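Local atomic coordinates of Nrps/pks (Streptomyces albus, PDB entry 4OPF), a protein that probably serves as a ketosynthase domain of the oxazolomycin assembly line, from a family whose members join acyl units during polyketide chain extension. Residues V12-R17 with P22-Y27; H66-D71 with S144-L149; L231-A236 with A241-H246; C336-A341 with V393-D398. All coordinates share one frame; numbering follows the deposited sequence.

Contact 1: residues V12-R17 with P22-Y27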
loop_
_atom_site.group_PDB
_atom_site.type_symbol
_atom_site.label_atom_id
_atom_site.label_comp_id
_atom_site.label_asym_id
_atom_site.label_seq_id
_atom_site.Cartn_x
_atom_site.Cartn_y
_atom_site.Cartn_z
ATOM N N VAL A 12 -10.803 17.900 -2.626
ATOM C CA VAL A 12 -11.011 19.179 -2.038
ATOM C C VAL A 12 -9.850 20.134 -2.202
ATOM O O VAL A 12 -9.971 21.305 -1.816
ATOM C CB VAL A 12 -11.411 19.090 -0.556
ATOM C CG1 VAL A 12 -12.604 18.161 -0.386
ATOM C CG2 VAL A 12 -10.255 18.644 0.341
ATOM N N GLY A 13 -8.732 19.675 -2.750
ATOM C CA GLY A 13 -7.652 20.561 -3.024
ATOM C C GLY A 13 -6.610 19.887 -3.877
ATOM O O GLY A 13 -6.493 18.653 -3.854
HETATM N N MSE A 14 -5.870 20.682 -4.645
HETATM C CA MSE A 14 -4.877 20.111 -5.513
HETATM C C MSE A 14 -3.844 21.108 -5.888
HETATM O O MSE A 14 -4.114 22.290 -5.958
HETATM C CB MSE A 14 -5.526 19.570 -6.786
HETATM C CG MSE A 14 -6.347 20.653 -7.504
HETATM SE SE MSE A 14 -7.436 19.866 -9.018
HETATM C CE MSE A 14 -6.550 18.258 -9.183
ATOM N N SER A 15 -2.674 20.601 -6.197
ATOM C CA SER A 15 -1.572 21.381 -6.677
ATOM C C SER A 15 -0.720 20.499 -7.525
ATOM O O SER A 15 -0.775 19.263 -7.445
ATOM C CB SER A 15 -0.703 21.861 -5.537
ATOM O OG SER A 15 0.172 22.886 -6.047
ATOM N N GLY A 16 0.094 21.110 -8.348
ATOM C CA GLY A 16 1.059 20.357 -9.150
ATOM C C GLY A 16 1.966 21.204 -10.023
ATOM O O GLY A 16 1.773 22.403 -10.117
ATOM N N ARG A 17 2.948 20.555 -10.637
ATOM C CA ARG A 17 3.968 21.219 -11.407
ATOM C C ARG A 17 4.425 20.244 -12.459
ATOM O O ARG A 17 4.740 19.131 -12.128
ATOM C CB ARG A 17 5.128 21.550 -10.458
ATOM C CG ARG A 17 6.047 22.570 -10.972
ATOM C CD ARG A 17 7.152 22.999 -10.002
ATOM N NE ARG A 17 6.663 23.165 -8.628
ATOM C CZ ARG A 17 7.419 23.643 -7.609
ATOM N NH1 ARG A 17 6.912 23.755 -6.390
ATOM N NH2 ARG A 17 8.695 24.026 -7.825
ATOM N N PRO A 22 4.387 25.617 -14.294
ATOM C CA PRO A 22 4.779 25.780 -12.894
ATOM C C PRO A 22 3.685 25.675 -11.848
ATOM O O PRO A 22 4.000 25.551 -10.677
ATOM C CB PRO A 22 5.356 27.221 -12.827
ATOM C CG PRO A 22 5.605 27.616 -14.255
ATOM C CD PRO A 22 4.595 26.863 -15.069
ATOM N N ASP A 23 2.421 25.717 -12.244
ATOM C CA ASP A 23 1.311 25.554 -11.312
ATOM C C ASP A 23 0.118 25.103 -12.152
ATOM O O ASP A 23 0.245 25.001 -13.370
ATOM C CB ASP A 23 1.045 26.864 -10.542
ATOM C CG ASP A 23 0.548 28.046 -11.463
ATOM O OD1 ASP A 23 -0.017 27.883 -12.572
ATOM O OD2 ASP A 23 0.697 29.195 -11.047
ATOM N N LEU A 24 -1.021 24.825 -11.533
ATOM C CA LEU A 24 -2.136 24.227 -12.214
ATOM C C LEU A 24 -2.848 25.162 -13.209
ATOM O O LEU A 24 -3.497 24.706 -14.130
ATOM C CB LEU A 24 -3.141 23.661 -11.221
ATOM C CG LEU A 24 -2.566 22.454 -10.468
ATOM C CD1 LEU A 24 -3.663 21.724 -9.778
ATOM C CD2 LEU A 24 -1.798 21.455 -11.327
ATOM N N ASP A 25 -2.760 26.455 -13.008
ATOM C CA ASP A 25 -3.327 27.381 -13.952
ATOM C C ASP A 25 -2.507 27.326 -15.234
ATOM O O ASP A 25 -3.071 27.317 -16.308
ATOM C CB ASP A 25 -3.389 28.794 -13.343
ATOM C CG ASP A 25 -4.513 28.928 -12.300
ATOM O OD1 ASP A 25 -5.415 28.069 -12.230
ATOM O OD2 ASP A 25 -4.497 29.897 -11.540
ATOM N N ALA A 26 -1.185 27.264 -15.119
ATOM C CA ALA A 26 -0.361 27.121 -16.285
ATOM C C ALA A 26 -0.550 25.726 -16.932
ATOM O O ALA A 26 -0.477 25.578 -18.145
ATOM C CB ALA A 26 1.104 27.411 -15.960
ATOM N N TYR A 27 -0.790 24.697 -16.127
ATOM C CA TYR A 27 -1.039 23.393 -16.661
ATOM C C TYR A 27 -2.341 23.411 -17.503
ATOM O O TYR A 27 -2.393 22.849 -18.578
ATOM C CB TYR A 27 -1.092 22.373 -15.523
ATOM C CG TYR A 27 -1.125 20.939 -15.903
ATOM C CD1 TYR A 27 -0.273 20.413 -16.844
ATOM C CD2 TYR A 27 -1.964 20.079 -15.245
ATOM C CE1 TYR A 27 -0.322 19.050 -17.165
ATOM C CE2 TYR A 27 -1.977 18.728 -15.484
ATOM C CZ TYR A 27 -1.152 18.211 -16.448
ATOM O OH TYR A 27 -1.246 16.843 -16.691
#
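L24 makes most of the apolar contact, laying its two methyl groups against the strand from M14 to G16. CD1 of L24 meets CG of M14, modelled as selenomethionine, at 3.7 Å. The two side chains cross at about a right angle. The M14 chain reaches this position with CG between its backbone N and carbonyl carbon (chi1 55°). CD2 of L24 rests on the backbone, 3.5 Å from N of G16. A CB on G16 would come tightly against this methyl, so the glycine allows the close approach.

Two carbonyl oxygens meet carbon atoms. CA of D23 points a C-H at O of G16 over 3.4 Å. The CG methylene of R17 lies 3.6 Å from O of P22. The R17 guanidinium turns elsewhere, to salt bridges with E86 and E87.

Within 22-27, D23 is the N-cap of helix 24-33. Its OD1 accepts from N of A26 at 2.9 Å, nearly in line with its C-O bond. The arrangement is a tight strand-to-helix turn. It joins strand 9-17, in the middle of the large mixed sheet, to the first helix of this thiolase-fold ketosynthase.

Contact 2: residues H66-D71 with S144-L149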
loop_
_atom_site.group_PDB
_atom_site.type_symbol
_atom_site.label_atom_id
_atom_site.label_comp_id
_atom_site.label_asym_id
_atom_site.label_seq_id
_atom_site.Cartn_x
_atom_site.Cartn_y
_atom_site.Cartn_z
ATOM N N HIS A 66 11.549 27.317 5.683
ATOM C CA HIS A 66 10.115 27.316 5.833
ATOM C C HIS A 66 9.669 25.992 6.359
ATOM O O HIS A 66 8.733 25.902 7.149
ATOM C CB HIS A 66 9.442 27.615 4.519
ATOM C CG HIS A 66 8.001 27.980 4.664
ATOM N ND1 HIS A 66 7.570 29.291 4.678
ATOM C CD2 HIS A 66 6.895 27.210 4.817
ATOM C CE1 HIS A 66 6.255 29.310 4.816
ATOM N NE2 HIS A 66 5.823 28.062 4.913
ATOM N N PHE A 67 10.382 24.945 5.992
ATOM C CA PHE A 67 10.051 23.612 6.488
ATOM C C PHE A 67 10.862 23.148 7.672
ATOM O O PHE A 67 10.922 21.934 7.941
ATOM C CB PHE A 67 10.112 22.615 5.295
ATOM C CG PHE A 67 9.148 22.976 4.203
ATOM C CD1 PHE A 67 7.840 22.576 4.295
ATOM C CD2 PHE A 67 9.509 23.837 3.187
ATOM C CE1 PHE A 67 6.930 22.976 3.328
ATOM C CE2 PHE A 67 8.608 24.269 2.247
ATOM C CZ PHE A 67 7.306 23.814 2.303
ATOM N N HIS A 68 11.488 24.076 8.399
ATOM C CA HIS A 68 12.287 23.690 9.565
ATOM C C HIS A 68 13.386 22.742 9.240
ATOM O O HIS A 68 13.734 21.856 10.017
ATOM C CB HIS A 68 11.393 23.142 10.712
ATOM C CG HIS A 68 10.229 24.029 10.999
ATOM N ND1 HIS A 68 8.921 23.570 11.021
ATOM C CD2 HIS A 68 10.162 25.375 11.159
ATOM C CE1 HIS A 68 8.112 24.594 11.246
ATOM N NE2 HIS A 68 8.839 25.700 11.320
ATOM N N LEU A 69 14.027 22.984 8.107
ATOM C CA LEU A 69 15.154 22.174 7.698
ATOM C C LEU A 69 16.361 23.069 7.555
ATOM O O LEU A 69 16.263 24.199 7.109
ATOM C CB LEU A 69 14.895 21.489 6.352
ATOM C CG LEU A 69 13.779 20.408 6.349
ATOM C CD1 LEU A 69 13.430 19.997 4.928
ATOM C CD2 LEU A 69 14.174 19.190 7.195
ATOM N N SER A 70 17.504 22.522 7.884
ATOM C CA SER A 70 18.740 23.227 7.639
ATOM C C SER A 70 19.152 23.020 6.166
ATOM O O SER A 70 18.592 22.155 5.483
ATOM C CB SER A 70 19.815 22.708 8.549
ATOM O OG SER A 70 20.079 21.353 8.305
ATOM N N ASP A 71 20.106 23.815 5.695
ATOM C CA ASP A 71 20.634 23.646 4.354
ATOM C C ASP A 71 21.365 22.338 4.247
ATOM O O ASP A 71 21.336 21.726 3.223
ATOM C CB ASP A 71 21.579 24.753 3.965
ATOM C CG ASP A 71 20.882 26.076 3.782
ATOM O OD1 ASP A 71 19.701 26.099 3.424
ATOM O OD2 ASP A 71 21.523 27.116 4.001
ATOM N N SER A 144 4.216 13.333 6.603
ATOM C CA SER A 144 3.521 13.048 7.847
ATOM C C SER A 144 4.248 13.726 8.993
ATOM O O SER A 144 3.593 14.229 9.911
ATOM C CB SER A 144 3.460 11.553 8.100
ATOM O OG SER A 144 2.691 10.917 7.081
ATOM N N HIS A 145 5.570 13.702 8.972
ATOM C CA HIS A 145 6.337 14.313 10.037
ATOM C C HIS A 145 6.183 15.841 10.020
ATOM O O HIS A 145 5.822 16.432 11.025
ATOM C CB HIS A 145 7.820 13.933 9.931
ATOM C CG HIS A 145 8.672 14.573 10.970
ATOM N ND1 HIS A 145 9.401 15.714 10.736
ATOM C CD2 HIS A 145 8.901 14.238 12.263
ATOM C CE1 HIS A 145 10.056 16.051 11.833
ATOM N NE2 HIS A 145 9.757 15.173 12.773
ATOM N N HIS A 146 6.366 16.465 8.863
ATOM C CA HIS A 146 6.373 17.900 8.812
ATOM C C HIS A 146 5.000 18.499 9.094
ATOM O O HIS A 146 4.930 19.475 9.790
ATOM C CB HIS A 146 6.869 18.472 7.496
ATOM C CG HIS A 146 6.650 19.960 7.420
ATOM N ND1 HIS A 146 7.436 20.874 8.117
ATOM C CD2 HIS A 146 5.657 20.689 6.842
ATOM C CE1 HIS A 146 6.964 22.097 7.917
ATOM N NE2 HIS A 146 5.879 22.013 7.157
ATOM N N PHE A 147 3.923 17.923 8.556
ATOM C CA PHE A 147 2.599 18.446 8.755
ATOM C C PHE A 147 1.879 17.821 9.945
ATOM O O PHE A 147 0.745 18.200 10.231
ATOM C CB PHE A 147 1.813 18.238 7.466
ATOM C CG PHE A 147 2.320 19.057 6.311
ATOM C CD1 PHE A 147 2.086 20.432 6.275
ATOM C CD2 PHE A 147 3.023 18.486 5.280
ATOM C CE1 PHE A 147 2.528 21.206 5.206
ATOM C CE2 PHE A 147 3.434 19.249 4.203
ATOM C CZ PHE A 147 3.183 20.609 4.170
ATOM N N ASP A 148 2.548 16.896 10.646
ATOM C CA ASP A 148 2.022 16.170 11.840
ATOM C C ASP A 148 0.682 15.420 11.525
ATOM O O ASP A 148 -0.323 15.583 12.212
ATOM C CB ASP A 148 1.817 17.126 12.976
ATOM C CG ASP A 148 1.584 16.425 14.317
ATOM O OD1 ASP A 148 1.963 15.218 14.563
ATOM O OD2 ASP A 148 1.066 17.143 15.182
ATOM N N LEU A 149 0.692 14.659 10.446
ATOM C CA LEU A 149 -0.457 13.904 9.999
ATOM C C LEU A 149 -0.340 12.513 10.602
ATOM O O LEU A 149 0.749 11.979 10.709
ATOM C CB LEU A 149 -0.425 13.875 8.506
ATOM C CG LEU A 149 -0.354 15.276 7.856
ATOM C CD1 LEU A 149 -0.366 15.078 6.357
ATOM C CD2 LEU A 149 -1.543 16.103 8.284
#
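F67 and H146 form the centre of this contact. CD1 of F67 sits over one face of the H146 imidazole, displaced toward the ring's rim, and comes within 3.5 Å of H146 NE2. The two rings are oblique, with planes at 59° and centroids 5.1 Å apart. H146 CE1 also packs on the F67 backbone, 3.7 Å from F67 CA. H146 reaches out from its helix with CG anti to the backbone N (chi1 171°). H68 comes to the same imidazole from its edge, with H68 ND1 4.0 Å from H146 CE1. The H68 and H146 planes meet at 40°, again oblique.

F67, H68 and H146 thus make a small aromatic cluster between a loop and the last turn of helix 138-147. That helix closes with a Schellman motif: D148 takes positive phi, and N of L149 bonds back to O of S144.

The next shell packs around these rings. CD2 of H66 lies over one face of the F67 ring, toward the rim, while O of H66 stands above the centre of the H68 ring. On the helix side, H146 CD2 lies over the centre of the F147 ring. L85 of helix 79-95 touches both F67 and H146.

Beyond these lies the dimer interface. R259 of the second subunit bonds through its side chain to O of H145 and O of H146, and its backbone N bonds to OD1 of D148. The same arginine packs on H68.

Contact 3: residues L231-A236 with A241-H246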
loop_
_atom_site.group_PDB
_atom_site.type_symbol
_atom_site.label_atom_id
_atom_site.label_comp_id
_atom_site.label_asym_id
_atom_site.label_seq_id
_atom_site.Cartn_x
_atom_site.Cartn_y
_atom_site.Cartn_z
ATOM N N LEU A 231 -5.735 16.562 -2.133
ATOM C CA LEU A 231 -6.299 16.332 -0.822
ATOM C C LEU A 231 -7.718 15.791 -1.036
ATOM O O LEU A 231 -8.524 16.417 -1.737
ATOM C CB LEU A 231 -6.273 17.602 0.038
ATOM C CG LEU A 231 -6.900 17.482 1.454
ATOM C CD1 LEU A 231 -6.114 16.605 2.394
ATOM C CD2 LEU A 231 -7.047 18.829 2.133
ATOM N N LEU A 232 -8.018 14.669 -0.393
ATOM C CA LEU A 232 -9.277 13.950 -0.511
ATOM C C LEU A 232 -10.014 13.800 0.795
ATOM O O LEU A 232 -9.407 13.574 1.845
ATOM C CB LEU A 232 -9.003 12.564 -1.005
ATOM C CG LEU A 232 -8.144 12.410 -2.247
ATOM C CD1 LEU A 232 -7.970 10.951 -2.608
ATOM C CD2 LEU A 232 -8.730 13.134 -3.440
ATOM N N LYS A 233 -11.325 13.873 0.730
ATOM C CA LYS A 233 -12.214 13.610 1.876
ATOM C C LYS A 233 -13.485 12.893 1.363
ATOM O O LYS A 233 -13.878 13.083 0.220
ATOM C CB LYS A 233 -12.705 14.921 2.471
ATOM C CG LYS A 233 -11.684 15.703 3.243
ATOM C CD LYS A 233 -12.190 17.063 3.733
ATOM C CE LYS A 233 -13.235 16.932 4.814
ATOM N NZ LYS A 233 -13.189 18.185 5.624
ATOM N N PRO A 234 -14.194 12.207 2.230
ATOM C CA PRO A 234 -15.490 11.654 1.819
ATOM C C PRO A 234 -16.420 12.804 1.390
ATOM O O PRO A 234 -16.416 13.884 2.025
ATOM C CB PRO A 234 -16.011 11.004 3.120
ATOM C CG PRO A 234 -14.778 10.772 3.974
ATOM C CD PRO A 234 -13.920 11.971 3.657
ATOM N N LEU A 235 -17.139 12.625 0.296
ATOM C CA LEU A 235 -18.000 13.710 -0.234
ATOM C C LEU A 235 -18.981 14.282 0.792
ATOM O O LEU A 235 -19.124 15.494 0.896
ATOM C CB LEU A 235 -18.762 13.251 -1.450
ATOM C CG LEU A 235 -19.704 14.261 -2.114
ATOM C CD1 LEU A 235 -18.956 15.510 -2.562
ATOM C CD2 LEU A 235 -20.423 13.649 -3.332
ATOM N N ALA A 236 -19.669 13.442 1.559
ATOM C CA ALA A 236 -20.644 14.008 2.517
ATOM C C ALA A 236 -19.944 14.872 3.547
ATOM O O ALA A 236 -20.471 15.913 3.943
ATOM C CB ALA A 236 -21.445 12.905 3.192
ATOM N N ALA A 241 -18.718 20.409 5.491
ATOM C CA ALA A 241 -17.780 21.411 5.981
ATOM C C ALA A 241 -17.682 22.623 5.090
ATOM O O ALA A 241 -16.933 23.528 5.384
ATOM C CB ALA A 241 -16.397 20.808 6.184
ATOM N N GLY A 242 -18.404 22.651 3.982
ATOM C CA GLY A 242 -18.262 23.726 3.035
ATOM C C GLY A 242 -16.953 23.713 2.253
ATOM O O GLY A 242 -16.523 24.768 1.770
ATOM N N ASP A 243 -16.345 22.536 2.074
ATOM C CA ASP A 243 -15.108 22.471 1.303
ATOM C C ASP A 243 -15.344 22.747 -0.162
ATOM O O ASP A 243 -16.409 22.480 -0.692
ATOM C CB ASP A 243 -14.416 21.110 1.459
ATOM C CG ASP A 243 -13.908 20.868 2.878
ATOM O OD1 ASP A 243 -13.456 21.831 3.564
ATOM O OD2 ASP A 243 -13.980 19.707 3.331
ATOM N N ARG A 244 -14.304 23.195 -0.841
ATOM C CA ARG A 244 -14.285 23.183 -2.300
ATOM C C ARG A 244 -14.359 21.716 -2.783
ATOM O O ARG A 244 -13.833 20.794 -2.116
ATOM C CB ARG A 244 -12.979 23.818 -2.779
ATOM C CG ARG A 244 -12.656 25.192 -2.163
ATOM C CD ARG A 244 -11.396 25.786 -2.753
ATOM N NE ARG A 244 -11.626 26.278 -4.098
ATOM C CZ ARG A 244 -10.695 26.469 -5.015
ATOM N NH1 ARG A 244 -9.437 26.167 -4.768
ATOM N NH2 ARG A 244 -11.042 26.930 -6.215
ATOM N N VAL A 245 -15.094 21.449 -3.849
ATOM C CA VAL A 245 -15.120 20.139 -4.424
ATOM C C VAL A 245 -14.826 20.326 -5.881
ATOM O O VAL A 245 -15.696 20.736 -6.626
ATOM C CB VAL A 245 -16.495 19.468 -4.287
ATOM C CG1 VAL A 245 -16.465 18.115 -4.986
ATOM C CG2 VAL A 245 -16.890 19.295 -2.825
ATOM N N HIS A 246 -13.626 19.974 -6.296
ATOM C CA HIS A 246 -13.194 20.065 -7.678
ATOM C C HIS A 246 -13.723 18.951 -8.566
ATOM O O HIS A 246 -13.941 19.147 -9.746
ATOM C CB HIS A 246 -11.676 19.967 -7.739
ATOM C CG HIS A 246 -10.958 21.096 -7.073
ATOM N ND1 HIS A 246 -11.274 22.408 -7.293
ATOM C CD2 HIS A 246 -9.934 21.102 -6.195
ATOM C CE1 HIS A 246 -10.466 23.179 -6.588
ATOM N NE2 HIS A 246 -9.618 22.408 -5.944
#
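K233 and D243 cross at about a right angle, the lysine chain running past OD2 of D243, with NZ close to the carboxylate plane. NZ of K233 donates to OD2 of D243 at 2.9 Å, and the pair is a salt bridge. The nitrogen approaches on the syn side of OD2, the side of the other oxygen. The lysine is extended at first and then bends at chi3 (69°), which turns its tip toward the acid. Its methylenes therefore share the contact: CD and CE of K233 each lie 3.2 Å from OD2 of D243. NZ also comes 4.2 Å from CB of A241.

K233 lies at the end of strand 226-234, and D243 just after the helix that follows it. P234 is at the N-cap position of helix 235-241, and G242 leaves that helix at positive phi in a Schellman motif. The chain then returns past the strand end and enters strand 247-256. In the sheet, strand 9-17 lies between these two strands.

Were a methionine to replace K233, OD2 of D243 would probably be left without its charged mate, and the returning loop would lose its polar tie to the strand end.

The other oxygen of the acid is held separately, since OD1 of D243 is hydrogen-bonded to OH of Y97. L235 and V245 add a looser apolar touch, with CD1 of L235 4.3 Å from CG2 of V245. Further along the loop, CE1 of H246 lies over the centre of the R244 guanidinium. D94 binds both residues, pairing OD1 with NH1 of R244 and OD2 with NE2 of H246.

Contact 4: residues C336-A341 with V393-D398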
loop_
_atom_site.group_PDB
_atom_site.type_symbol
_atom_site.label_atom_id
_atom_site.label_comp_id
_atom_site.label_asym_id
_atom_site.label_seq_id
_atom_site.Cartn_x
_atom_site.Cartn_y
_atom_site.Cartn_z
ATOM N N CYS A 336 6.490 7.793 -12.352
ATOM C CA CYS A 336 5.588 7.599 -11.174
ATOM C C CYS A 336 4.551 8.673 -11.047
ATOM O O CYS A 336 3.532 8.490 -10.452
ATOM C CB CYS A 336 6.406 7.447 -9.842
ATOM S SG CYS A 336 7.454 5.942 -9.859
ATOM N N ALA A 337 4.829 9.842 -11.560
ATOM C CA ALA A 337 3.827 10.886 -11.578
ATOM C C ALA A 337 2.830 10.839 -12.777
ATOM O O ALA A 337 2.028 11.767 -12.943
ATOM C CB ALA A 337 4.546 12.238 -11.580
ATOM N N GLU A 338 2.900 9.829 -13.636
ATOM C CA GLU A 338 2.078 9.830 -14.887
ATOM C C GLU A 338 0.614 9.819 -14.543
ATOM O O GLU A 338 -0.202 10.572 -15.161
ATOM C CB GLU A 338 2.390 8.616 -15.818
ATOM C CG GLU A 338 1.464 8.458 -17.055
ATOM C CD GLU A 338 0.435 7.309 -16.953
ATOM O OE1 GLU A 338 -0.695 7.524 -16.455
ATOM O OE2 GLU A 338 0.727 6.175 -17.398
ATOM N N GLY A 339 0.262 8.923 -13.624
ATOM C CA GLY A 339 -1.107 8.803 -13.229
ATOM C C GLY A 339 -1.614 10.095 -12.638
ATOM O O GLY A 339 -2.795 10.435 -12.790
ATOM N N ILE A 340 -0.744 10.818 -11.923
ATOM C CA ILE A 340 -1.249 11.957 -11.184
ATOM C C ILE A 340 -1.413 13.107 -12.184
ATOM O O ILE A 340 -2.312 13.893 -12.016
ATOM C CB ILE A 340 -0.397 12.367 -9.920
ATOM C CG1 ILE A 340 -1.233 13.267 -9.021
ATOM C CG2 ILE A 340 0.828 13.121 -10.289
ATOM C CD1 ILE A 340 -2.264 12.464 -8.288
ATOM N N ALA A 341 -0.565 13.198 -13.198
ATOM C CA ALA A 341 -0.757 14.164 -14.277
ATOM C C ALA A 341 -2.067 13.963 -15.037
ATOM O O ALA A 341 -2.788 14.919 -15.328
ATOM C CB ALA A 341 0.394 14.109 -15.233
ATOM N N VAL A 393 -9.472 7.437 -16.167
ATOM C CA VAL A 393 -8.033 7.523 -16.292
ATOM C C VAL A 393 -7.461 6.148 -16.111
ATOM O O VAL A 393 -7.794 5.456 -15.188
ATOM C CB VAL A 393 -7.420 8.417 -15.231
ATOM C CG1 VAL A 393 -5.921 8.606 -15.516
ATOM C CG2 VAL A 393 -8.025 9.793 -15.254
ATOM N N SER A 394 -6.572 5.752 -17.003
ATOM C CA SER A 394 -5.964 4.463 -16.981
ATOM C C SER A 394 -4.489 4.575 -16.815
ATOM O O SER A 394 -3.861 5.462 -17.388
ATOM C CB SER A 394 -6.183 3.782 -18.308
ATOM O OG SER A 394 -7.542 3.410 -18.427
ATOM N N SER A 395 -3.911 3.601 -16.132
ATOM C CA SER A 395 -2.478 3.434 -16.138
ATOM C C SER A 395 -2.110 1.968 -16.068
ATOM O O SER A 395 -2.431 1.317 -15.091
ATOM C CB SER A 395 -1.908 4.185 -14.921
ATOM O OG SER A 395 -0.508 4.188 -15.002
ATOM N N PHE A 396 -1.454 1.441 -17.105
ATOM C CA PHE A 396 -1.165 0.044 -17.245
ATOM C C PHE A 396 0.348 -0.040 -17.369
ATOM O O PHE A 396 0.910 0.363 -18.362
ATOM C CB PHE A 396 -1.789 -0.528 -18.480
ATOM C CG PHE A 396 -3.268 -0.296 -18.644
ATOM C CD1 PHE A 396 -4.136 -0.195 -17.582
ATOM C CD2 PHE A 396 -3.786 -0.233 -19.900
ATOM C CE1 PHE A 396 -5.491 -0.044 -17.776
ATOM C CE2 PHE A 396 -5.119 -0.069 -20.110
ATOM C CZ PHE A 396 -5.983 0.033 -19.065
ATOM N N ALA A 397 1.016 -0.489 -16.324
ATOM C CA ALA A 397 2.463 -0.458 -16.226
ATOM C C ALA A 397 3.070 -1.731 -16.746
ATOM O O ALA A 397 2.529 -2.791 -16.560
ATOM C CB ALA A 397 2.845 -0.252 -14.777
ATOM N N ASP A 398 4.235 -1.619 -17.372
ATOM C CA ASP A 398 5.029 -2.779 -17.809
ATOM C C ASP A 398 5.275 -3.838 -16.730
ATOM O O ASP A 398 5.108 -5.038 -17.000
ATOM C CB ASP A 398 6.367 -2.316 -18.419
ATOM C CG ASP A 398 6.223 -1.890 -19.890
ATOM O OD1 ASP A 398 5.170 -2.194 -20.523
ATOM O OD2 ASP A 398 7.170 -1.245 -20.400
HETATM O O HOH W 1 -2.570 7.636 -18.279
#
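E338 sends its side chain from the first turn of helix 338-352 toward S394 and S395 on strand 390-396. CB points at the strand, and CG is anti to the backbone N (chi1 173°), which carries the chain outward from the helix. A bend at chi2 (-106°) then turns the carboxylate. CD comes 3.8 Å from OG of S395. At the tip the two oxygens divide. OG of S395 is 3.3 Å from OE2, at best a weak hydrogen bond, since the one proton of this hydroxyl may go to O of C160 instead. OE1 is held by a water at 2.6 Å. The same water lies 2.7 Å from O of S394, so it bridges the carboxylate to the strand backbone.

S395 turns OG to the helix because OG is anti to its own backbone N (chi1 -172°). S394 faces the other way, and its OG bonds to ND1 of H404.

A leucine replacing E338 would probably leave the water without its carboxylate and S395 OG without one of its two weak acceptors.

C160 lies in the DTACSS sequence that carries the nucleophile in ketosynthases, so this contact borders the probable active-site region. The chemistry suggests a buried carboxylate linked to the strand by one water, with S395 OG a weaker partner at best.

Contact 4 is the most deeply placed, followed by contact 1, which is partly buried. Contact 3 lies at the surface, and contact 2 lies farther out, partly buried at the edge of the chain where the second subunit meets it. Contacts 1, 3 and 4 all reach the same large sheet. Contacts 1 and 3 sit on neighbouring strands, joined by backbone bonds between V12, G13 and L231. OH of Y27 ties contact 1 to A341 of contact 4. Contact 2 touches none of the others. The chemistry differs: leucine packing in contact 1, aromatic rings in contact 2, a salt bridge in contact 3, and a water-bridged carboxylate in contact 4.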